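Local coordinates for glycoside Hydrolase (Bacteroides plebeius, PDB 5T3B), which probably hydrolyses glycosidic bonds in polysaccharides as a glycoside hydrolase family 50 enzyme, from a subfamily enriched in Bacteroidetes of the human gut, at residues G371-D374 with G375-N378. Sequence-based numbering, arbitrary orientation. Where two conformers were deposited one is given.
Sequences GYMD and GWKN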
loop_
_atom_site.group_PDB
_atom_site.type_symbol
_atom_site.label_atom_id
_atom_site.label_comp_id
_atom_site.label_asym_id
_atom_site.label_seq_id
_atom_site.Cartn_x
_atom_site.Cartn_y
_atom_site.Cartn_z
ATOM N N GLY A 371 14.413 8.934 7.244
ATOM C CA GLY A 371 15.151 9.709 6.259
ATOM C C GLY A 371 14.634 9.515 4.844
ATOM O O GLY A 371 14.487 10.468 4.092
ATOM N N TYR A 372 14.348 8.274 4.478
ATOM C CA TYR A 372 13.760 8.016 3.162
ATOM C C TYR A 372 12.326 8.589 3.066
ATOM O O TYR A 372 11.958 9.136 2.029
ATOM C CB TYR A 372 13.798 6.537 2.758
ATOM C CG TYR A 372 15.148 6.074 2.382
ATOM C CD1 TYR A 372 15.793 6.557 1.258
ATOM C CD2 TYR A 372 15.806 5.118 3.137
ATOM C CE1 TYR A 372 17.051 6.087 0.907
ATOM C CE2 TYR A 372 17.107 4.712 2.793
ATOM C CZ TYR A 372 17.695 5.221 1.676
ATOM O OH TYR A 372 18.975 4.796 1.275
ATOM N N MET A 373 11.540 8.491 4.143
ATOM C CA MET A 373 10.190 9.008 4.070
ATOM C C MET A 373 10.191 10.531 3.965
ATOM O O MET A 373 9.348 11.119 3.250
ATOM C CB MET A 373 9.371 8.540 5.275
ATOM C CG MET A 373 9.160 7.044 5.297
ATOM S SD MET A 373 8.039 6.417 6.553
ATOM C CE MET A 373 8.849 6.813 8.094
ATOM N N ASP A 374 11.132 11.186 4.636
ATOM C CA ASP A 374 11.308 12.628 4.445
ATOM C C ASP A 374 11.768 12.968 3.031
ATOM O O ASP A 374 11.316 13.931 2.423
ATOM C CB ASP A 374 12.354 13.166 5.409
ATOM C CG ASP A 374 11.904 13.222 6.882
ATOM O OD1 ASP A 374 10.710 12.973 7.174
ATOM O OD2 ASP A 374 12.764 13.511 7.752
ATOM N N GLY A 375 12.659 12.161 2.475
ATOM C CA GLY A 375 13.003 12.297 1.087
ATOM C C GLY A 375 11.813 12.184 0.165
ATOM O O GLY A 375 11.669 12.971 -0.787
ATOM N N TRP A 376 10.961 11.196 0.427
ATOM C CA TRP A 376 9.753 11.045 -0.374
ATOM C C TRP A 376 8.893 12.311 -0.347
ATOM O O TRP A 376 8.254 12.653 -1.339
ATOM C CB TRP A 376 8.934 9.814 0.039
ATOM C CG TRP A 376 9.621 8.539 -0.222
ATOM C CD1 TRP A 376 10.639 8.298 -1.072
ATOM C CD2 TRP A 376 9.383 7.275 0.446
ATOM N NE1 TRP A 376 11.041 6.980 -1.008
ATOM C CE2 TRP A 376 10.265 6.335 -0.091
ATOM C CE3 TRP A 376 8.467 6.849 1.410
ATOM C CZ2 TRP A 376 10.284 5.028 0.332
ATOM C CZ3 TRP A 376 8.483 5.542 1.823
ATOM C CH2 TRP A 376 9.412 4.640 1.314
ATOM N N LYS A 377 8.797 12.936 0.824
ATOM C CA LYS A 377 8.029 14.144 0.923
ATOM C C LYS A 377 8.531 15.214 -0.035
ATOM O O LYS A 377 7.752 15.858 -0.746
ATOM C CB LYS A 377 8.033 14.649 2.349
ATOM C CG LYS A 377 7.105 15.825 2.586
ATOM C CD LYS A 377 7.343 16.479 3.933
ATOM C CE LYS A 377 7.000 15.555 5.099
ATOM N NZ LYS A 377 7.228 16.256 6.416
ATOM N N ASN A 378 9.845 15.408 -0.046
ATOM C CA ASN A 378 10.441 16.435 -0.904
ATOM C C ASN A 378 10.363 16.040 -2.356
ATOM O O ASN A 378 9.981 16.807 -3.234
ATOM C CB ASN A 378 11.884 16.650 -0.507
ATOM C CG ASN A 378 12.023 17.100 0.912
ATOM O OD1 ASN A 378 11.176 17.785 1.418
ATOM N ND2 ASN A 378 13.091 16.718 1.549
HETATM O O HOH W 1 11.138 16.439 3.869
#
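W376 lays its indole back over the preceding turn of its own helix, with Y372 O over one ring face and the CG of M373 raised to that same side of the ring plane, just outside the CE3-CZ3 bond. The carbonyl oxygen stands 3.3 Å above the plane, offset toward the rim; W376 CG is its nearest ring atom. M373 CG lies 3.8 Å from W376 CZ3, the two side chains crossing at a slant. The first torsion of W376 (chi1 -66°) sets CG beside the backbone N and anti to the carbonyl carbon, which swings the ring against the backbone of Y372 and M373. Y372 O also accepts W376 N at 2.8 Å with an N-H...O angle of 157°, so the oxygen meets both the amide and the ring of one residue. Three further i to i+4 bonds, G375 N to G371 O (3.0 Å), K377 N to M373 O (3.1 Å) and N378 N to D374 O (3.2 Å), give the alpha-helical pattern of 370-379, the helix of a beta-alpha-beta crossover between parallel strands 358-361 and 385-394, consistent with the (beta/alpha)8 barrel of family 50 enzymes. W376 also meets F385, at the start of strand 385-394, edge-to-face, and M373 touches P368 and A429. Replacing W376 by alanine removes the indole, and is likely to leave M373 CG and F385 without their aromatic partner and a gap between helix and strand. On the more exposed side, water 1 donates to D374 O at 2.9 Å. The D374 carboxylate turns instead to K370, a salt bridge through OD1, whereas K377 NZ stays 4.8 Å from D374 OD1.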